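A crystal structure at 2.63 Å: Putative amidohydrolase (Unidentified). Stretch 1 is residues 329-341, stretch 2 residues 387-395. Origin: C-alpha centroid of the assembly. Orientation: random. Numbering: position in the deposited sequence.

Stretch 1 329-341: HAFQSGEFRIRAE
Stretch 2 (387-395) DIGVVADEG

No hydrogen bond joins the two stretches of this putative amidohydrolase, although 491 Å² of surface, both sides summed, is buried between them. The contact illustrates a general principle: segments distant in sequence can meet closely through apolar packing and carbonyl-to-carbon contacts without a hydrogen bond between them, while both have hydrogen bonds within their own backbones.

Stretch 1 enters as a 3-10 segment through Ser333 and continues as a helix that includes Phe336 and Arg339. Phe336 N bonds to Ser333 O (3.0 Å); helical bonds follow, including Arg339 N to Glu335 O (3.1 Å) and Ala340 N to Phe336 O (2.8 Å). Stretch 2 makes a short 3-10 turn at 388-390, with phi/psi near -70/-15, and Ile388 O receives both Val391 N and Ala392 N at 3.1 Å. It then unwinds through Val391 (-115/-31), Ala392 (-100/34) and Asp393 (-125/33) before Glu394 turns to positive phi (56/69).

The register is marked by Ser333 and Ala392, whose CA atoms lie 4.6 Å apart. Ser333 (chi1 m) points toward stretch 2, its CB 3.4 Å from Val391 O. Its carbonyl oxygen meets Ala392 twice, with Ser333 O 3.5 Å from Ala392 CB and also 3.5 Å from Ala392 CA in a CA-H...O contact.

One helical turn onward, Phe336 (chi1 -83°, chi2 -62°) also points toward stretch 2. Val391, chi1 t, lies over one face of its ring, with Phe336 CE2 and Val391 CG1 only 3.3 Å apart, a tight approach for two carbons. Phe336 CB packs at 3.7 Å from Ala392 CB and 4.2 Å from Ile388 CG1. Ile388 (chi1 t, chi2 p) extends the apolar patch along the helix, its CG1 reaching Ala340 CB at 3.7 Å; the four-residue spacing of Phe336 and Ala340 brings both to this side chain.

Arg337 shows why proximity alone is not bonding. Its chain (chi1 t; chi2 132° and chi3 98°, both between wells) places Arg337 NH1 3.3 Å from Ala392 O, but the angle is poor and the approach to the guanidinium oblique. Its aliphatic part still packs, with Arg337 CD 3.7 Å from Ile388 CG2 and Arg337 CB 4.0 Å from Ala392 CB.

At the other end, Ala330 O lies 3.1 Å from Glu394 CG; Glu394 is poorly ordered, so this close approach merits caution. No salt bridge crosses the contact; within stretch 1 Arg339 NE bonds to Glu335 OE1 at 2.6 Å in a salt bridge, clear of stretch 2.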

# COMPACT_ATOMS: atom_id res chain seq x y z
N HIS C 329 30.40 -28.44 10.82
CA HIS C 329 29.54 -29.50 10.31
C HIS C 329 30.22 -30.85 10.35
O HIS C 329 29.55 -31.88 10.41
CB HIS C 329 29.02 -29.19 8.92
CG HIS C 329 27.58 -28.83 8.90
ND1 HIS C 329 27.13 -27.58 8.53
CD2 HIS C 329 26.49 -29.51 9.33
CE1 HIS C 329 25.82 -27.53 8.68
NE2 HIS C 329 25.41 -28.68 9.16
N ALA C 330 31.54 -30.82 10.38
CA ALA C 330 32.35 -32.02 10.31
C ALA C 330 32.19 -32.91 11.54
O ALA C 330 32.39 -34.12 11.46
CB ALA C 330 33.80 -31.65 10.11
N PHE C 331 31.79 -32.33 12.66
CA PHE C 331 31.78 -33.05 13.93
C PHE C 331 30.52 -33.89 14.14
O PHE C 331 30.30 -34.41 15.22
CB PHE C 331 31.96 -32.08 15.11
CG PHE C 331 33.27 -31.34 15.08
CD1 PHE C 331 33.29 -29.97 14.99
CD2 PHE C 331 34.47 -32.03 15.13
CE1 PHE C 331 34.49 -29.28 14.95
CE2 PHE C 331 35.68 -31.36 15.07
CZ PHE C 331 35.69 -29.98 14.99
N GLN C 332 29.72 -34.03 13.08
CA GLN C 332 28.37 -34.60 13.16
C GLN C 332 28.29 -35.94 13.90
O GLN C 332 27.35 -36.17 14.68
CB GLN C 332 27.79 -34.75 11.74
CG GLN C 332 26.29 -35.00 11.68
CD GLN C 332 25.83 -35.25 10.25
OE1 GLN C 332 26.65 -35.51 9.36
NE2 GLN C 332 24.52 -35.14 10.02
N SER C 333 29.25 -36.82 13.62
CA SER C 333 29.13 -38.21 14.03
C SER C 333 29.49 -38.37 15.49
O SER C 333 29.06 -39.32 16.14
CB SER C 333 30.01 -39.10 13.16
OG SER C 333 29.64 -38.95 11.80
N GLY C 334 30.24 -37.40 15.99
CA GLY C 334 30.66 -37.36 17.39
C GLY C 334 29.53 -37.46 18.38
O GLY C 334 29.74 -37.88 19.52
N GLU C 335 28.32 -37.08 17.96
CA GLU C 335 27.15 -37.15 18.83
C GLU C 335 26.83 -38.59 19.28
O GLU C 335 26.32 -38.80 20.37
CB GLU C 335 25.94 -36.47 18.17
CG GLU C 335 24.60 -36.60 18.92
CD GLU C 335 24.41 -35.60 20.05
OE1 GLU C 335 23.60 -35.88 20.96
OE2 GLU C 335 25.07 -34.54 20.03
N PHE C 336 27.20 -39.56 18.45
CA PHE C 336 27.14 -40.97 18.84
C PHE C 336 27.96 -41.26 20.10
O PHE C 336 27.46 -41.89 21.03
CB PHE C 336 27.64 -41.86 17.70
CG PHE C 336 26.60 -42.15 16.67
CD1 PHE C 336 25.44 -42.84 17.00
CD2 PHE C 336 26.79 -41.77 15.35
CE1 PHE C 336 24.47 -43.12 16.02
CE2 PHE C 336 25.83 -42.05 14.38
CZ PHE C 336 24.68 -42.73 14.72
N ARG C 337 29.21 -40.81 20.13
CA ARG C 337 30.07 -41.09 21.28
C ARG C 337 29.56 -40.42 22.56
O ARG C 337 29.51 -41.05 23.61
CB ARG C 337 31.53 -40.73 21.01
CG ARG C 337 32.53 -41.58 21.80
CD ARG C 337 33.65 -42.14 20.92
NE ARG C 337 34.84 -41.30 21.02
CZ ARG C 337 35.06 -40.21 20.28
NH1 ARG C 337 34.20 -39.83 19.35
NH2 ARG C 337 36.17 -39.51 20.48
N ILE C 338 29.16 -39.16 22.45
CA ILE C 338 28.60 -38.42 23.57
C ILE C 338 27.42 -39.15 24.18
O ILE C 338 27.32 -39.29 25.40
CB ILE C 338 28.19 -37.01 23.14
CG1 ILE C 338 29.41 -36.26 22.62
CG2 ILE C 338 27.58 -36.24 24.29
CD1 ILE C 338 29.07 -34.99 21.89
N ARG C 339 26.56 -39.67 23.33
CA ARG C 339 25.38 -40.36 23.80
C ARG C 339 25.69 -41.76 24.32
O ARG C 339 25.06 -42.23 25.27
CB ARG C 339 24.33 -40.42 22.71
CG ARG C 339 23.81 -39.07 22.37
CD ARG C 339 22.47 -39.19 21.77
NE ARG C 339 22.02 -37.92 21.24
CZ ARG C 339 20.74 -37.62 21.07
NH1 ARG C 339 19.80 -38.49 21.41
NH2 ARG C 339 20.41 -36.46 20.55
N ALA C 340 26.67 -42.41 23.71
CA ALA C 340 27.09 -43.73 24.14
C ALA C 340 27.71 -43.67 25.53
O ALA C 340 27.53 -44.58 26.33
CB ALA C 340 28.08 -44.31 23.16
N GLU C 341 28.38 -42.57 25.84
CA GLU C 341 29.11 -42.47 27.09
C GLU C 341 28.17 -42.34 28.27
O GLU C 341 28.59 -42.48 29.41
CB GLU C 341 30.05 -41.27 27.06
CG GLU C 341 31.35 -41.51 26.33
CD GLU C 341 32.12 -40.22 26.09
OE1 GLU C 341 31.84 -39.22 26.79
OE2 GLU C 341 33.01 -40.21 25.22
N ASP C 387 32.40 -51.23 19.89
CA ASP C 387 33.14 -49.98 19.73
C ASP C 387 32.28 -48.92 19.03
O ASP C 387 32.04 -48.99 17.83
CB ASP C 387 34.44 -50.21 18.97
CG ASP C 387 35.25 -48.93 18.81
OD1 ASP C 387 35.23 -48.08 19.73
OD2 ASP C 387 35.90 -48.77 17.75
N ILE C 388 31.85 -47.93 19.79
CA ILE C 388 31.02 -46.87 19.25
C ILE C 388 31.81 -46.00 18.28
O ILE C 388 31.23 -45.34 17.42
CB ILE C 388 30.42 -45.99 20.36
CG1 ILE C 388 29.32 -45.09 19.80
CG2 ILE C 388 31.50 -45.18 21.06
CD1 ILE C 388 28.21 -45.82 19.10
N GLY C 389 33.13 -46.06 18.38
CA GLY C 389 34.01 -45.29 17.51
C GLY C 389 33.95 -45.66 16.04
O GLY C 389 34.42 -44.89 15.21
N VAL C 390 33.38 -46.82 15.70
CA VAL C 390 33.31 -47.24 14.29
C VAL C 390 32.26 -46.43 13.54
O VAL C 390 32.21 -46.44 12.31
CB VAL C 390 33.07 -48.79 14.10
CG1 VAL C 390 33.88 -49.60 15.08
CG2 VAL C 390 31.60 -49.15 14.19
N VAL C 391 31.47 -45.69 14.30
CA VAL C 391 30.44 -44.84 13.75
C VAL C 391 30.76 -43.39 14.06
O VAL C 391 30.44 -42.51 13.28
CB VAL C 391 29.07 -45.17 14.36
CG1 VAL C 391 28.02 -44.42 13.65
CG2 VAL C 391 28.78 -46.64 14.23
N ALA C 392 31.41 -43.15 15.19
CA ALA C 392 31.57 -41.79 15.70
C ALA C 392 32.93 -41.18 15.39
O ALA C 392 33.44 -40.39 16.17
CB ALA C 392 31.31 -41.76 17.20
N ASP C 393 33.49 -41.52 14.23
CA ASP C 393 34.84 -41.08 13.89
C ASP C 393 34.97 -40.33 12.56
O ASP C 393 36.00 -40.43 11.88
CB ASP C 393 35.79 -42.26 13.92
CG ASP C 393 37.22 -41.84 14.14
OD1 ASP C 393 38.04 -42.00 13.21
OD2 ASP C 393 37.50 -41.32 15.24
N GLU C 394 33.94 -39.58 12.19
CA GLU C 394 33.93 -38.76 10.96
C GLU C 394 34.19 -39.56 9.67
O GLU C 394 35.26 -39.43 9.06
CB GLU C 394 34.90 -37.58 11.07
CG GLU C 394 34.36 -36.26 10.53
CD GLU C 394 34.37 -36.17 9.01
OE1 GLU C 394 33.28 -36.01 8.41
OE2 GLU C 394 35.46 -36.25 8.41
N GLY C 395 33.23 -40.41 9.29
CA GLY C 395 33.25 -41.11 8.01
C GLY C 395 34.38 -42.11 7.82
O GLY C 395 34.57 -42.64 6.72